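PDB 6PWI: putative hyaluronoglucosaminidase from Clostridium perfringens, which probably hydrolyses N-acetylhexosamine linkages as a family 84 glycoside hydrolase, this chain being the part of a longer secreted protein that carries the catalytic barrel. Local coordinates for residues Glu558-Ile561 with Ala562-Ser566; Tyr581-Leu584 with Gly585-Tyr589. One frame throughout, in Å; residues are numbered along the deposited sequence.

In the fold
Both contacts are local, each made within one alpha-helix of the helical bundle that follows the catalytic barrel in the chain, and both lie away from the predicted active site. Contact 1, on helix 540-572, is mostly buried between helices 513-536, 575-591 and 613-623; its touching side chains are mostly small, aliphatic or aromatic, with one amide, N565. Contact 2, on the next helix, 575-591, is largely a surface contact in which three successive glutamates lean on a tyrosine, a valine and a leucine. The centres of contacts 1 and 2 are about 7 Å apart. Between the helices the rings of Y563 and Y582 meet edge-to-face, whereas the carboxylates of E558 and E588 come close as like charges.

Contact 1 (Glu558-Ile561 with Ala562-Ser566); sequences ESTI and AYINS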
ATOM      1  N   GLU A 558       9.544   8.077 -28.641  1.00 29.40           N
ATOM      2  CA  GLU A 558       9.649   8.333 -30.067  1.00 29.62           C
ATOM      3  C   GLU A 558      10.461   9.603 -30.313  1.00 28.10           C
ATOM      4  O   GLU A 558      11.258   9.654 -31.243  1.00 29.18           O
ATOM      5  CB  GLU A 558       8.267   8.363 -30.719  1.00 31.77           C
ATOM      6  CG  GLU A 558       7.824   6.992 -31.195  1.00 38.26           C
ATOM      7  CD  GLU A 558       6.337   6.787 -31.438  1.00 44.28           C
ATOM      8  OE1 GLU A 558       5.545   7.717 -31.153  1.00 48.93           O
ATOM      9  OE2 GLU A 558       5.965   5.688 -31.914  1.00 48.39           O
ATOM     10  N   SER A 559      10.261  10.613 -29.463  1.00 25.83           N
ATOM     11  CA  SER A 559      10.945  11.893 -29.570  1.00 24.27           C
ATOM     12  C   SER A 559      12.444  11.725 -29.326  1.00 24.63           C
ATOM     13  O   SER A 559      13.264  12.284 -30.047  1.00 25.45           O
ATOM     14  CB  SER A 559      10.350  12.891 -28.614  1.00 22.37           C
ATOM     15  OG  SER A 559      11.058  14.116 -28.649  1.00 20.73           O
ATOM     16  N   THR A 560      12.797  10.952 -28.298  1.00 24.25           N
ATOM     17  CA  THR A 560      14.193  10.758 -27.953  1.00 23.85           C
ATOM     18  C   THR A 560      14.897  10.021 -29.087  1.00 23.80           C
ATOM     19  O   THR A 560      16.006  10.386 -29.462  1.00 24.92           O
ATOM     20  CB  THR A 560      14.335  10.089 -26.581  1.00 23.58           C
ATOM     21  OG1 THR A 560      13.631  10.915 -25.649  1.00 23.24           O
ATOM     22  CG2 THR A 560      15.776   9.924 -26.149  1.00 22.04           C
ATOM     23  N   ILE A 561      14.230   9.001 -29.636  1.00 23.33           N
ATOM     24  CA  ILE A 561      14.788   8.189 -30.705  1.00 23.39           C
ATOM     25  C   ILE A 561      15.023   9.055 -31.946  1.00 23.93           C
ATOM     26  O   ILE A 561      16.061   8.937 -32.601  1.00 22.88           O
ATOM     27  CB  ILE A 561      13.908   6.951 -30.980  1.00 22.90           C
ATOM     28  CG1 ILE A 561      13.945   5.982 -29.793  1.00 23.01           C
ATOM     29  CG2 ILE A 561      14.316   6.261 -32.277  1.00 21.34           C
ATOM     30  CD1 ILE A 561      12.938   4.852 -29.883  1.00 22.92           C
ATOM     31  N   ALA A 562      14.063   9.935 -32.253  1.00 23.77           N
ATOM     32  CA  ALA A 562      14.198  10.815 -33.402  1.00 24.66           C
ATOM     33  C   ALA A 562      15.406  11.733 -33.218  1.00 25.65           C
ATOM     34  O   ALA A 562      16.202  11.894 -34.146  1.00 26.93           O
ATOM     35  CB  ALA A 562      12.926  11.591 -33.641  1.00 24.52           C
ATOM     36  N   TYR A 563      15.555  12.304 -32.013  1.00 24.53           N
ATOM     37  CA  TYR A 563      16.640  13.238 -31.754  1.00 25.11           C
ATOM     38  C   TYR A 563      17.989  12.527 -31.827  1.00 26.68           C
ATOM     39  O   TYR A 563      18.886  12.990 -32.523  1.00 28.75           O
ATOM     40  CB  TYR A 563      16.436  13.997 -30.443  1.00 24.21           C
ATOM     41  CG  TYR A 563      15.547  15.207 -30.561  1.00 24.37           C
ATOM     42  CD1 TYR A 563      15.826  16.225 -31.463  1.00 24.40           C
ATOM     43  CD2 TYR A 563      14.430  15.344 -29.753  1.00 24.25           C
ATOM     44  CE1 TYR A 563      15.013  17.345 -31.566  1.00 24.21           C
ATOM     45  CE2 TYR A 563      13.608  16.456 -29.845  1.00 24.60           C
ATOM     46  CZ  TYR A 563      13.899  17.458 -30.752  1.00 24.89           C
ATOM     47  OH  TYR A 563      13.079  18.545 -30.834  1.00 26.82           O
ATOM     48  N   ILE A 564      18.117  11.393 -31.128  1.00 26.48           N
ATOM     49  CA  ILE A 564      19.308  10.570 -31.237  1.00 26.38           C
ATOM     50  C   ILE A 564      19.578  10.252 -32.707  1.00 27.14           C
ATOM     51  O   ILE A 564      20.726  10.279 -33.144  1.00 29.17           O
ATOM     52  CB  ILE A 564      19.208   9.294 -30.383  1.00 26.25           C
ATOM     53  CG1 ILE A 564      19.103   9.628 -28.892  1.00 26.69           C
ATOM     54  CG2 ILE A 564      20.390   8.376 -30.670  1.00 25.43           C
ATOM     55  CD1 ILE A 564      18.533   8.507 -28.047  1.00 27.14           C
ATOM     56  N   ASN A 565      18.525   9.959 -33.473  1.00 26.83           N
ATOM     57  CA  ASN A 565      18.726   9.622 -34.872  1.00 26.21           C
ATOM     58  C   ASN A 565      19.289  10.830 -35.615  1.00 25.26           C
ATOM     59  O   ASN A 565      20.154  10.675 -36.468  1.00 24.87           O
ATOM     60  CB  ASN A 565      17.484   9.020 -35.534  1.00 26.56           C
ATOM     61  CG  ASN A 565      17.317   7.541 -35.242  1.00 27.24           C
ATOM     62  OD1 ASN A 565      18.280   6.840 -34.932  1.00 27.31           O
ATOM     63  ND2 ASN A 565      16.093   7.051 -35.347  1.00 28.77           N
ATOM     64  N   SER A 566      18.825  12.026 -35.239  1.00 24.55           N
ATOM     65  CA  SER A 566      19.252  13.272 -35.854  1.00 23.14           C
ATOM     66  C   SER A 566      20.736  13.511 -35.585  1.00 23.70           C
ATOM     67  O   SER A 566      21.481  13.860 -36.495  1.00 25.30           O
ATOM     68  CB  SER A 566      18.407  14.406 -35.353  1.00 22.25           C
ATOM     69  OG  SER A 566      18.879  15.647 -35.841  1.00 22.01           O
TER
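S559 and Y563 meet one turn apart on alpha-helix 540-572, within the helical bundle beyond the barrel. The backbone polar groups are paired in the regular i to i+4 pattern: A562 N gives its hydrogen to E558 O, Y563 N to S559 O at 3.0 Å, I564 N to T560 O at 2.9 Å and N565 N to I561 O at 2.8 Å. The I564 bond is the straightest of the four, with an N-H...O angle of 174°. The serine and threonine hydroxyls find their acceptors outside these nine residues. S559 OG bonds to G585 O of helix 575-591 while passing CE2 of the Y563 ring at 3.7 Å, and S566 OG reaches A578 O on that same helix. T560 looks back instead: with OG1 beside its own backbone N (chi1 -56°), the hydroxyl bonds to L556 O a turn earlier, and the methyl CG2 is left to meet I564 CD1, the two side chains crossing at a slant. F616 and I617 of helix 613-623 and Y523 of helix 513-536 pack on T560. I561 and N565 run alongside each other, pointing the same way. ND2 of N565 comes within 3.3 Å of I561 O, but at an angle too poor for a hydrogen bond; its other neighbour there is a methyl, I561 CG2, at 3.6 Å.

Contact 2 (Tyr581-Leu584 with Gly585-Tyr589); sequences YYVL and GEEEY
Y581 and G585 are joined by the first of the backbone bonds that carry alpha-helix 575-591 through this part of the bundle: G585 N donates to Y581 O at 2.8 Å. The Y581 side chain turns to helix 540-572, where it packs on N565 and S566. Y582 comes next. Its carbonyl accepts E586 N, and its ring, with CG swung opposite the backbone N (chi1 -170°), is crossed at a slant by the E586 side chain. OE1 of E586 sits 3.5 Å from CD2 of Y582 at an oblique approach, the carboxylate plane turned 60° from the ring, and the phenol OH is held further out by S621 O of helix 613-623. At V583 the two branches serve different glutamates. V583 CG1 touches OE2 of E587 at 3.7 Å, while V583 CG2 lies near OE1 of E586, more loosely at 4.0 Å; V583 O meanwhile accepts E587 N. These carboxylate oxygens therefore rest against carbon within the turn, on exposed residues. The three carboxylates, with E558 close to E588, would probably make the local potential more negative. L584 closes the series, its O taking E588 N at 3.0 Å and, weakly, E587 N as well. Its side chain runs next to that of E588 in the same direction. The E588 chain bends at chi2 (-69°), and of its two carboxylate oxygens it is OE2 that touches the leucine, 3.8 Å from L584 CD1.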
ATOM      1  N   TYR A 581      14.737  14.165 -38.932  1.00 31.05           N
ATOM      2  CA  TYR A 581      14.697  13.536 -37.623  1.00 28.19           C
ATOM      3  C   TYR A 581      14.448  14.590 -36.548  1.00 27.46           C
ATOM      4  O   TYR A 581      13.660  14.365 -35.632  1.00 27.65           O
ATOM      5  CB  TYR A 581      15.995  12.779 -37.340  1.00 27.08           C
ATOM      6  CG  TYR A 581      16.061  11.387 -37.912  1.00 27.58           C
ATOM      7  CD1 TYR A 581      15.038  10.476 -37.690  1.00 27.67           C
ATOM      8  CD2 TYR A 581      17.153  10.972 -38.662  1.00 27.76           C
ATOM      9  CE1 TYR A 581      15.089   9.193 -38.214  1.00 28.41           C
ATOM     10  CE2 TYR A 581      17.221   9.692 -39.194  1.00 27.74           C
ATOM     11  CZ  TYR A 581      16.184   8.799 -38.966  1.00 28.53           C
ATOM     12  OH  TYR A 581      16.231   7.537 -39.481  1.00 28.56           O
ATOM     13  N   TYR A 582      15.141  15.729 -36.666  1.00 25.47           N
ATOM     14  CA  TYR A 582      14.988  16.822 -35.720  1.00 24.61           C
ATOM     15  C   TYR A 582      13.523  17.252 -35.673  1.00 24.34           C
ATOM     16  O   TYR A 582      12.951  17.416 -34.601  1.00 25.14           O
ATOM     17  CB  TYR A 582      15.906  17.988 -36.093  1.00 23.46           C
ATOM     18  CG  TYR A 582      16.002  19.072 -35.051  1.00 22.82           C
ATOM     19  CD1 TYR A 582      17.020  19.065 -34.108  1.00 22.76           C
ATOM     20  CD2 TYR A 582      15.086  20.117 -35.012  1.00 21.85           C
ATOM     21  CE1 TYR A 582      17.124  20.064 -33.150  1.00 22.07           C
ATOM     22  CE2 TYR A 582      15.169  21.116 -34.054  1.00 21.43           C
ATOM     23  CZ  TYR A 582      16.190  21.087 -33.119  1.00 21.54           C
ATOM     24  OH  TYR A 582      16.284  22.066 -32.174  1.00 21.09           O
ATOM     25  N   VAL A 583      12.922  17.404 -36.853  1.00 24.44           N
ATOM     26  CA  VAL A 583      11.535  17.807 -36.984  1.00 25.18           C
ATOM     27  C   VAL A 583      10.623  16.744 -36.366  1.00 26.90           C
ATOM     28  O   VAL A 583       9.709  17.088 -35.614  1.00 27.54           O
ATOM     29  CB  VAL A 583      11.187  18.131 -38.450  1.00 24.88           C
ATOM     30  CG1 VAL A 583       9.686  18.236 -38.676  1.00 24.28           C
ATOM     31  CG2 VAL A 583      11.882  19.413 -38.898  1.00 24.54           C
ATOM     32  N   LEU A 584      10.886  15.460 -36.659  1.00 27.22           N
ATOM     33  CA  LEU A 584      10.124  14.378 -36.057  1.00 27.86           C
ATOM     34  C   LEU A 584      10.232  14.468 -34.532  1.00 29.79           C
ATOM     35  O   LEU A 584       9.234  14.320 -33.828  1.00 31.42           O
ATOM     36  CB  LEU A 584      10.595  13.024 -36.604  1.00 27.28           C
ATOM     37  CG  LEU A 584       9.848  11.790 -36.083  1.00 28.67           C
ATOM     38  CD1 LEU A 584       8.337  11.929 -36.225  1.00 27.46           C
ATOM     39  CD2 LEU A 584      10.331  10.515 -36.764  1.00 28.72           C
ATOM     40  N   GLY A 585      11.437  14.775 -34.034  1.00 30.43           N
ATOM     41  CA  GLY A 585      11.693  14.924 -32.611  1.00 30.20           C
ATOM     42  C   GLY A 585      10.824  16.001 -31.971  1.00 31.12           C
ATOM     43  O   GLY A 585      10.298  15.798 -30.882  1.00 31.24           O
ATOM     44  N   GLU A 586      10.681  17.141 -32.657  1.00 32.44           N
ATOM     45  CA  GLU A 586       9.894  18.260 -32.163  1.00 33.09           C
ATOM     46  C   GLU A 586       8.411  17.896 -32.101  1.00 32.87           C
ATOM     47  O   GLU A 586       7.715  18.322 -31.183  1.00 33.74           O
ATOM     48  CB  GLU A 586      10.026  19.460 -33.097  1.00 34.14           C
ATOM     49  CG  GLU A 586      11.301  20.261 -32.935  1.00 35.82           C
ATOM     50  CD  GLU A 586      11.431  21.291 -34.047  1.00 36.89           C
ATOM     51  OE1 GLU A 586      11.672  20.882 -35.198  1.00 36.73           O
ATOM     52  OE2 GLU A 586      11.247  22.494 -33.773  1.00 37.74           O
ATOM     53  N   GLU A 587       7.932  17.140 -33.099  1.00 34.27           N
ATOM     54  CA  GLU A 587       6.518  16.820 -33.229  1.00 35.60           C
ATOM     55  C   GLU A 587       6.115  15.830 -32.142  1.00 33.21           C
ATOM     56  O   GLU A 587       5.024  15.934 -31.587  1.00 30.84           O
ATOM     57  CB  GLU A 587       6.176  16.272 -34.618  1.00 39.05           C
ATOM     58  CG  GLU A 587       6.245  17.317 -35.723  1.00 45.06           C
ATOM     59  CD  GLU A 587       6.235  16.795 -37.158  1.00 50.17           C
ATOM     60  OE1 GLU A 587       6.364  15.559 -37.356  1.00 50.80           O
ATOM     61  OE2 GLU A 587       6.098  17.628 -38.084  1.00 50.84           O
ATOM     62  N   GLU A 588       7.020  14.892 -31.835  1.00 32.57           N
ATOM     63  CA  GLU A 588       6.760  13.876 -30.827  1.00 32.53           C
ATOM     64  C   GLU A 588       6.738  14.500 -29.433  1.00 31.31           C
ATOM     65  O   GLU A 588       5.889  14.147 -28.618  1.00 31.72           O
ATOM     66  CB  GLU A 588       7.745  12.715 -30.937  1.00 33.49           C
ATOM     67  CG  GLU A 588       7.642  11.959 -32.246  1.00 37.98           C
ATOM     68  CD  GLU A 588       6.388  11.126 -32.474  1.00 44.09           C
ATOM     69  OE1 GLU A 588       5.392  11.296 -31.722  1.00 45.22           O
ATOM     70  OE2 GLU A 588       6.410  10.297 -33.413  1.00 48.12           O
ATOM     71  N   TYR A 589       7.655  15.437 -29.166  1.00 29.46           N
ATOM     72  CA  TYR A 589       7.638  16.102 -27.876  1.00 28.65           C
ATOM     73  C   TYR A 589       6.306  16.825 -27.692  1.00 29.48           C
ATOM     74  O   TYR A 589       5.701  16.726 -26.623  1.00 32.17           O
ATOM     75  CB  TYR A 589       8.839  17.022 -27.640  1.00 27.56           C
ATOM     76  CG  TYR A 589       8.784  17.726 -26.305  1.00 27.50           C
ATOM     77  CD1 TYR A 589       8.875  17.005 -25.123  1.00 27.93           C
ATOM     78  CD2 TYR A 589       8.584  19.095 -26.209  1.00 28.02           C
ATOM     79  CE1 TYR A 589       8.796  17.624 -23.886  1.00 28.64           C
ATOM     80  CE2 TYR A 589       8.501  19.733 -24.979  1.00 28.69           C
ATOM     81  CZ  TYR A 589       8.609  18.992 -23.812  1.00 29.51           C
ATOM     82  OH  TYR A 589       8.547  19.587 -22.584  1.00 29.69           O
TER